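Local coordinates for 3-hydroxyacyl-CoA dehydrogenase (Burkholderia thailandensis, PDB 4XGN) that binds NAD and, as a short-chain dehydrogenase, oxidises the 3-hydroxyl group of 3-hydroxyacyl-CoA substrates to the corresponding ketone, at the interface of chains A and B and the interface of chains A and C. Numbering follows the deposited sequence. Chains: chain A/B/C, 3-hydroxyacyl-CoA dehydrogenase.

Chain A meets chains B and C through different surfaces, each interface two-fold symmetric. Contacts 1 and 2 are neighbouring parts of the A–B interface, their C-alpha centres about 6 Å apart, and share A:Leu184 and B:Thr100; in both, helices 109-135 and 164-184 of chain A receive chain B round B:Thr100, just before strand 101-102, joined in contact 1 by the first residue of helix 164-184. Contact 3, round strand 248-251 in the A–C interface, has its C-alpha centre about 25 Å from that of contact 1 and 26 Å from that of contact 2. A tetramer, common in this family, is likely, though the structure alone does not show it.

Contact 1: the interface of chains A and B. Residues chain A 124, 180, 183-184; chain B 99-100, 164.
B:Ala164 points its CB methyl into the groove between A:Ile180 and A:Phe124, 3.8 Å from CG1 of A:Ile180 and 4.0 Å from CE1 on the ring of A:Phe124. CG of A:Phe124 is anti to its backbone N (chi1 -175°), a setting in which the ring reaches across to B:Ala164 and brings CE1 near the hydroxyl of B:Thr100 as well. The A:Ile180 and B:Thr100 side chains meet at roughly a right angle, with OG1 of the threonine 3.8 Å from CG1 of the isoleucine.

Farther out, one carboxylate oxygen of A:Asp183 gathers the polar contacts. The hydroxyl OG1 of B:Thr100 donates to OD2 of A:Asp183 at 2.7 Å, where it meets the anti lone pair of that oxygen, the one pointing away from OD1. The backbone N of B:Thr100 bonds to the same OD2 at 2.9 Å, but comes from well above the carboxylate plane, 59° out of it. Together they should hold the carboxylate in a fixed setting against the threonine. Water 1 adds a further link, lying 2.6 Å from OD2 of A:Asp183 and 2.9 Å from the backbone N of B:Ala164.

On chain A the site spans helices 109-135 and 164-184; chain B supplies the loop at B:Lys99 and B:Thr100 and the first residue of its own helix 164-184, in a two-fold contact that would join the subunits.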
ATOM      1  N   PHE A 124      -6.169  -8.675 -19.223  1.00  9.98           N
ATOM      2  CA  PHE A 124      -7.351  -7.871 -19.470  1.00 10.22           C
ATOM      3  C   PHE A 124      -8.220  -8.418 -20.618  1.00 10.61           C
ATOM      4  O   PHE A 124      -9.444  -8.414 -20.509  1.00 10.77           O
ATOM      5  CB  PHE A 124      -7.037  -6.397 -19.757  1.00 10.13           C
ATOM      6  CG  PHE A 124      -8.283  -5.563 -19.880  1.00 10.34           C
ATOM      7  CD1 PHE A 124      -8.999  -5.233 -18.738  1.00 10.24           C
ATOM      8  CD2 PHE A 124      -8.800  -5.203 -21.125  1.00 10.55           C
ATOM      9  CE1 PHE A 124     -10.167  -4.518 -18.821  1.00 10.47           C
ATOM     10  CE2 PHE A 124      -9.955  -4.464 -21.222  1.00 10.88           C
ATOM     11  CZ  PHE A 124     -10.648  -4.097 -20.052  1.00 10.82           C
ATOM     12  N   ILE A 180     -11.963  -2.858 -12.034  1.00 10.61           N
ATOM     13  CA  ILE A 180     -12.703  -3.924 -12.733  1.00 11.04           C
ATOM     14  C   ILE A 180     -13.780  -4.484 -11.797  1.00 11.31           C
ATOM     15  O   ILE A 180     -14.911  -4.702 -12.237  1.00 11.93           O
ATOM     16  CB  ILE A 180     -11.780  -5.019 -13.254  1.00 11.00           C
ATOM     17  CG1 ILE A 180     -10.835  -4.417 -14.291  1.00 11.04           C
ATOM     18  CG2 ILE A 180     -12.582  -6.172 -13.875  1.00 11.37           C
ATOM     19  CD1 ILE A 180      -9.858  -5.403 -14.822  1.00 11.04           C
ATOM     20  N   ASP A 183     -16.484  -1.917 -12.038  1.00 12.75           N
ATOM     21  CA  ASP A 183     -17.145  -2.055 -13.337  1.00 13.45           C
ATOM     22  C   ASP A 183     -18.148  -3.198 -13.332  1.00 13.93           C
ATOM     23  O   ASP A 183     -19.222  -3.066 -13.921  1.00 14.50           O
ATOM     24  CB  ASP A 183     -16.132  -2.426 -14.443  1.00 13.57           C
ATOM     25  CG  ASP A 183     -15.439  -1.259 -15.042  1.00 13.75           C
ATOM     26  OD1 ASP A 183     -15.741  -0.093 -14.689  1.00 14.58           O
ATOM     27  OD2 ASP A 183     -14.514  -1.505 -15.825  1.00 14.05           O
ATOM     28  N   LEU A 184     -17.772  -4.315 -12.693  1.00 13.72           N
ATOM     29  CA  LEU A 184     -18.548  -5.553 -12.754  1.00 14.08           C
ATOM     30  C   LEU A 184     -19.471  -5.767 -11.580  1.00 14.82           C
ATOM     31  O   LEU A 184     -20.191  -6.800 -11.531  1.00 14.77           O
ATOM     32  CB  LEU A 184     -17.600  -6.730 -12.941  1.00 13.63           C
ATOM     33  CG  LEU A 184     -16.766  -6.689 -14.209  1.00 13.16           C
ATOM     34  CD1 LEU A 184     -15.859  -7.887 -14.330  1.00 12.91           C
ATOM     35  CD2 LEU A 184     -17.605  -6.515 -15.477  1.00 13.73           C
TER
ATOM     36  N   LYS B  99     -15.889   1.003 -19.829  1.00 17.57           N
ATOM     37  CA  LYS B  99     -16.106  -0.080 -18.909  1.00 17.56           C
ATOM     38  C   LYS B  99     -15.629  -1.424 -19.458  1.00 16.97           C
ATOM     39  O   LYS B  99     -15.665  -1.685 -20.659  1.00 16.85           O
ATOM     40  CB  LYS B  99     -17.574  -0.181 -18.513  1.00 19.03           C
ATOM     41  CG  LYS B  99     -18.116   1.091 -17.863  1.00 20.50           C
ATOM     42  CD  LYS B  99     -19.565   0.896 -17.401  1.00 22.74           C
ATOM     43  CE  LYS B  99     -20.418   2.148 -17.592  1.00 24.60           C
ATOM     44  NZ  LYS B  99     -21.548   2.255 -16.597  1.00 26.51           N
ATOM     45  N   THR B 100     -15.230  -2.296 -18.547  1.00 16.09           N
ATOM     46  CA  THR B 100     -14.875  -3.655 -18.869  1.00 16.07           C
ATOM     47  C   THR B 100     -15.957  -4.322 -19.693  1.00 16.93           C
ATOM     48  O   THR B 100     -15.645  -4.908 -20.706  1.00 16.52           O
ATOM     49  CB  THR B 100     -14.597  -4.475 -17.598  1.00 15.61           C
ATOM     50  OG1 THR B 100     -13.547  -3.838 -16.907  1.00 15.05           O
ATOM     51  CG2 THR B 100     -14.159  -5.875 -17.935  1.00 15.76           C
ATOM     52  N   ALA B 164     -10.379   1.083 -16.016  1.00 11.81           N
ATOM     53  CA  ALA B 164      -9.501  -0.092 -15.944  1.00 11.50           C
ATOM     54  C   ALA B 164      -8.197   0.099 -16.732  1.00 11.13           C
ATOM     55  O   ALA B 164      -7.120  -0.247 -16.233  1.00 10.78           O
ATOM     56  CB  ALA B 164     -10.190  -1.351 -16.427  1.00 11.88           C
TER
HETATM   57  O   HOH W   1     -13.018   0.405 -16.866  1.00 10.14           O

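Contact 2: the interface of chains A and B. Residues chain A 127-128, 131-132, 184; chain B 100-101.
B:Val101 sets CG2 against two helices of chain A, and B:Thr100 sets its methyl against one of them, in a patch whose packing is mainly apolar. The branch CG2 of B:Val101 makes the valine contacts: it lies 3.8 Å from CB of A:Ala131 and 3.9 Å from CA of A:Ala132. CG1 is anti to the backbone N (chi1 -179°), which places CG2 beside that N and directs it towards the alanines. With only methyl side chains at these two positions, the valine can come close to the helix backbone, and its CG2 is 3.7 Å from the amide N of A:Ala132. From the neighbouring helix, CD2 of A:Leu184 approaches the same CG2 of B:Val101 at 3.9 Å, the two side chains crossing at about a right angle.

The second set of apolar contacts belongs to the methyl branch of B:Thr100. Its CG2 is 4.0 Å from CG2 of A:Ile127 and equally far, 4.0 Å, from CA of A:Arg128, so it rests on the helix surface where these consecutive residues meet.

A looser contact involves a polar atom: the carbonyl O of B:Thr100 lies 4.0 Å from CB of A:Arg128.

In the fold, A:Ile127 to A:Ala132 belong to helix 109-135 and A:Leu184 ends helix 164-184, while B:Thr100 leads from a loop into the short strand 101-102; the patch and its symmetry twin would help hold the A–B pair together.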
ATOM      1  N   ILE A 127     -10.206 -11.186 -19.301  1.00 11.36           N
ATOM      2  CA  ILE A 127     -11.245 -10.686 -18.384  1.00 11.59           C
ATOM      3  C   ILE A 127     -12.441 -10.101 -19.128  1.00 12.01           C
ATOM      4  O   ILE A 127     -13.575 -10.425 -18.810  1.00 12.34           O
ATOM      5  CB  ILE A 127     -10.660  -9.641 -17.395  1.00 11.20           C
ATOM      6  CG1 ILE A 127      -9.687 -10.315 -16.388  1.00 10.92           C
ATOM      7  CG2 ILE A 127     -11.749  -8.819 -16.702  1.00 11.31           C
ATOM      8  CD1 ILE A 127      -8.923  -9.345 -15.518  1.00 10.62           C
ATOM      9  N   ARG A 128     -12.201  -9.276 -20.130  1.00 12.03           N
ATOM     10  CA  ARG A 128     -13.295  -8.557 -20.737  1.00 12.50           C
ATOM     11  C   ARG A 128     -14.222  -9.532 -21.476  1.00 13.01           C
ATOM     12  O   ARG A 128     -15.437  -9.361 -21.441  1.00 13.46           O
ATOM     13  CB  ARG A 128     -12.739  -7.453 -21.650  1.00 12.69           C
ATOM     14  CG  ARG A 128     -12.126  -7.946 -22.949  1.00 12.85           C
ATOM     15  CD  ARG A 128     -11.263  -6.935 -23.697  1.00 12.88           C
ATOM     16  NE  ARG A 128     -10.853  -7.652 -24.897  1.00 13.08           N
ATOM     17  CZ  ARG A 128     -11.567  -7.724 -26.027  1.00 13.63           C
ATOM     18  NH1 ARG A 128     -12.604  -6.930 -26.258  1.00 13.92           N
ATOM     19  NH2 ARG A 128     -11.201  -8.591 -26.964  1.00 14.00           N
ATOM     20  N   ALA A 131     -15.910 -11.853 -18.784  1.00 13.43           N
ATOM     21  CA  ALA A 131     -16.890 -11.080 -18.044  1.00 13.94           C
ATOM     22  C   ALA A 131     -18.171 -10.854 -18.850  1.00 14.75           C
ATOM     23  O   ALA A 131     -19.269 -10.924 -18.308  1.00 14.90           O
ATOM     24  CB  ALA A 131     -16.281  -9.742 -17.612  1.00 13.60           C
ATOM     25  N   ALA A 132     -18.017 -10.575 -20.134  1.00 15.16           N
ATOM     26  CA  ALA A 132     -19.181 -10.373 -20.980  1.00 16.20           C
ATOM     27  C   ALA A 132     -20.026 -11.672 -20.987  1.00 16.88           C
ATOM     28  O   ALA A 132     -21.250 -11.605 -20.936  1.00 18.02           O
ATOM     29  CB  ALA A 132     -18.767 -10.013 -22.372  1.00 16.24           C
ATOM     30  N   LEU A 184     -17.772  -4.315 -12.693  1.00 13.72           N
ATOM     31  CA  LEU A 184     -18.548  -5.553 -12.754  1.00 14.08           C
ATOM     32  C   LEU A 184     -19.471  -5.767 -11.580  1.00 14.82           C
ATOM     33  O   LEU A 184     -20.191  -6.800 -11.531  1.00 14.77           O
ATOM     34  CB  LEU A 184     -17.600  -6.730 -12.941  1.00 13.63           C
ATOM     35  CG  LEU A 184     -16.766  -6.689 -14.209  1.00 13.16           C
ATOM     36  CD1 LEU A 184     -15.859  -7.887 -14.330  1.00 12.91           C
ATOM     37  CD2 LEU A 184     -17.605  -6.515 -15.477  1.00 13.73           C
TER
ATOM     38  N   THR B 100     -15.230  -2.296 -18.547  1.00 16.09           N
ATOM     39  CA  THR B 100     -14.875  -3.655 -18.869  1.00 16.07           C
ATOM     40  C   THR B 100     -15.957  -4.322 -19.693  1.00 16.93           C
ATOM     41  O   THR B 100     -15.645  -4.908 -20.706  1.00 16.52           O
ATOM     42  CB  THR B 100     -14.597  -4.475 -17.598  1.00 15.61           C
ATOM     43  OG1 THR B 100     -13.547  -3.838 -16.907  1.00 15.05           O
ATOM     44  CG2 THR B 100     -14.159  -5.875 -17.935  1.00 15.76           C
ATOM     45  N   VAL B 101     -17.207  -4.181 -19.269  1.00 17.94           N
ATOM     46  CA  VAL B 101     -18.358  -4.616 -20.074  1.00 19.73           C
ATOM     47  C   VAL B 101     -19.283  -3.418 -20.246  1.00 20.98           C
ATOM     48  O   VAL B 101     -19.857  -2.926 -19.275  1.00 20.70           O
ATOM     49  CB  VAL B 101     -19.142  -5.781 -19.451  1.00 20.14           C
ATOM     50  CG1 VAL B 101     -20.293  -6.152 -20.398  1.00 21.14           C
ATOM     51  CG2 VAL B 101     -18.222  -6.981 -19.252  1.00 19.95           C
TER

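Contact 3: the interface of chains A and C. Residues chain A 230, 249-252; chain C 241, 243-244, 249.
Strand 248-251, near the C-terminus of this short-chain dehydrogenase, meets its two-fold mate in chain C through side chains, and the segment from C:Asn241 to C:Leu244 packs beside it. A:Ile249 and C:Ile249 face each other obliquely, with CG2 of A:Ile249 set 3.9 Å from CD1 of C:Ile249. A:Leu251 has CG anti to its backbone N (chi1 180°) and directs CD1 into chain C, where that methyl lies 3.6 Å from CB of C:Met243 and 3.6 Å from CD2 of C:Leu244. The methionine crosses A:Leu251 at about a right angle, then bends at chi2 and chi3 to bring CE within 3.9 Å of CA of A:Asp252.

At the polar edge, ND2 of C:Asn241 donates to the backbone O of A:Glu230 in helix 228-240 at 3.0 Å, tilted 18° from the carbonyl plane. The other end of this amide, OD1 of C:Asn241, accepts from the backbone N of C:Met243 at 3.1 Å, so bonds at both ends should fix its rotation. Within chain A, A:Arg250 of the strand holds A:Asp252, just past its end, side-on through NE and NH2; both nitrogens meet OD2, which lies nearly in the guanidinium plane, with NE of A:Arg250 2.8 Å from OD2 of A:Asp252.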
ATOM      1  N   GLU A 230      -0.988 -24.927  -3.264  1.00 14.38           N
ATOM      2  CA  GLU A 230      -1.227 -23.887  -2.262  1.00 13.92           C
ATOM      3  C   GLU A 230      -1.777 -22.626  -2.906  1.00 13.14           C
ATOM      4  O   GLU A 230      -2.579 -21.909  -2.294  1.00 12.71           O
ATOM      5  CB  GLU A 230       0.051 -23.630  -1.484  1.00 14.43           C
ATOM      6  CG  GLU A 230       0.403 -24.862  -0.658  1.00 15.45           C
ATOM      7  CD  GLU A 230       1.814 -24.914  -0.115  1.00 16.18           C
ATOM      8  OE1 GLU A 230       2.783 -24.367  -0.695  1.00 15.69           O
ATOM      9  OE2 GLU A 230       1.961 -25.586   0.947  1.00 18.28           O
ATOM     10  N   ILE A 249      -4.003 -10.332  -2.823  1.00  9.37           N
ATOM     11  CA  ILE A 249      -3.516 -11.104  -1.652  1.00  9.33           C
ATOM     12  C   ILE A 249      -2.123 -11.637  -1.939  1.00  9.40           C
ATOM     13  O   ILE A 249      -1.920 -12.410  -2.868  1.00  9.20           O
ATOM     14  CB  ILE A 249      -4.443 -12.269  -1.284  1.00  9.60           C
ATOM     15  CG1 ILE A 249      -5.847 -11.749  -0.968  1.00  9.60           C
ATOM     16  CG2 ILE A 249      -3.844 -13.116  -0.164  1.00  9.74           C
ATOM     17  CD1 ILE A 249      -6.862 -12.846  -0.872  1.00  9.91           C
ATOM     18  N   ARG A 250      -1.154 -11.169  -1.158  1.00  9.44           N
ATOM     19  CA  ARG A 250       0.203 -11.759  -1.187  1.00  9.55           C
ATOM     20  C   ARG A 250       0.160 -13.192  -0.663  1.00  9.64           C
ATOM     21  O   ARG A 250      -0.348 -13.450   0.442  1.00  9.66           O
ATOM     22  CB  ARG A 250       1.172 -10.936  -0.378  1.00  9.76           C
ATOM     23  CG  ARG A 250       1.335  -9.519  -0.919  1.00  9.89           C
ATOM     24  CD  ARG A 250       2.328  -8.686  -0.096  1.00 10.02           C
ATOM     25  NE  ARG A 250       3.692  -9.240  -0.166  1.00 10.21           N
ATOM     26  CZ  ARG A 250       4.806  -8.660  -0.598  1.00 10.32           C
ATOM     27  NH1 ARG A 250       4.865  -7.386  -0.911  1.00 10.82           N
ATOM     28  NH2 ARG A 250       5.927  -9.364  -0.630  1.00 10.63           N
ATOM     29  N   LEU A 251       0.735 -14.118  -1.423  1.00  9.47           N
ATOM     30  CA  LEU A 251       0.824 -15.514  -0.994  1.00  9.82           C
ATOM     31  C   LEU A 251       2.307 -15.863  -1.117  1.00  9.88           C
ATOM     32  O   LEU A 251       2.777 -16.260  -2.174  1.00  9.83           O
ATOM     33  CB  LEU A 251      -0.012 -16.429  -1.894  1.00  9.86           C
ATOM     34  CG  LEU A 251      -0.015 -17.921  -1.568  1.00 10.10           C
ATOM     35  CD1 LEU A 251      -0.731 -18.161  -0.242  1.00 10.22           C
ATOM     36  CD2 LEU A 251      -0.688 -18.684  -2.700  1.00 10.27           C
ATOM     37  N   ASP A 252       3.059 -15.674  -0.036  1.00  9.83           N
ATOM     38  CA  ASP A 252       4.498 -15.566  -0.194  1.00  9.89           C
ATOM     39  C   ASP A 252       5.361 -15.966   1.011  1.00  9.92           C
ATOM     40  O   ASP A 252       6.533 -15.726   0.993  1.00 10.02           O
ATOM     41  CB  ASP A 252       4.834 -14.141  -0.611  1.00  9.74           C
ATOM     42  CG  ASP A 252       4.488 -13.103   0.459  1.00  9.69           C
ATOM     43  OD1 ASP A 252       4.087 -13.487   1.612  1.00  9.90           O
ATOM     44  OD2 ASP A 252       4.598 -11.901   0.125  1.00  9.67           O
TER
ATOM     45  N   ASN C 241      -3.768 -22.797   4.798  1.00 13.96           N
ATOM     46  CA  ASN C 241      -2.812 -22.496   3.722  1.00 13.46           C
ATOM     47  C   ASN C 241      -1.403 -22.211   4.242  1.00 13.20           C
ATOM     48  O   ASN C 241      -1.153 -21.129   4.748  1.00 12.45           O
ATOM     49  CB  ASN C 241      -3.319 -21.342   2.861  1.00 12.86           C
ATOM     50  CG  ASN C 241      -2.604 -21.284   1.520  1.00 12.91           C
ATOM     51  OD1 ASN C 241      -1.383 -21.548   1.450  1.00 12.88           O
ATOM     52  ND2 ASN C 241      -3.364 -21.012   0.446  1.00 12.56           N
ATOM     53  N   MET C 243       1.277 -21.250   2.916  1.00 13.12           N
ATOM     54  CA  MET C 243       1.989 -20.129   2.318  1.00 12.92           C
ATOM     55  C   MET C 243       1.481 -18.759   2.750  1.00 11.89           C
ATOM     56  O   MET C 243       2.119 -17.749   2.403  1.00 11.36           O
ATOM     57  CB  MET C 243       1.972 -20.290   0.792  1.00 13.66           C
ATOM     58  CG  MET C 243       2.948 -21.348   0.315  1.00 14.82           C
ATOM     59  SD  MET C 243       4.665 -20.892   0.582  1.00 16.71           S
ATOM     60  CE  MET C 243       4.807 -19.415  -0.414  1.00 15.84           C
ATOM     61  N   LEU C 244       0.379 -18.666   3.516  1.00 11.14           N
ATOM     62  CA  LEU C 244      -0.102 -17.332   3.906  1.00 10.42           C
ATOM     63  C   LEU C 244       0.629 -16.854   5.157  1.00 10.02           C
ATOM     64  O   LEU C 244       0.424 -17.410   6.226  1.00 10.13           O
ATOM     65  CB  LEU C 244      -1.601 -17.313   4.137  1.00 10.34           C
ATOM     66  CG  LEU C 244      -2.497 -17.335   2.882  1.00 10.35           C
ATOM     67  CD1 LEU C 244      -3.934 -17.625   3.228  1.00 10.57           C
ATOM     68  CD2 LEU C 244      -2.450 -16.014   2.120  1.00 10.22           C
ATOM     69  N   ILE C 249      -5.204  -9.008   4.635  1.00  9.14           N
ATOM     70  CA  ILE C 249      -6.196  -9.218   3.597  1.00  9.16           C
ATOM     71  C   ILE C 249      -7.451  -8.408   3.845  1.00  9.03           C
ATOM     72  O   ILE C 249      -8.145  -8.623   4.851  1.00  8.84           O
ATOM     73  CB  ILE C 249      -6.594 -10.719   3.521  1.00  9.48           C
ATOM     74  CG1 ILE C 249      -5.349 -11.600   3.304  1.00  9.51           C
ATOM     75  CG2 ILE C 249      -7.655 -10.899   2.421  1.00  9.87           C
ATOM     76  CD1 ILE C 249      -5.577 -13.091   3.320  1.00  9.85           C
TER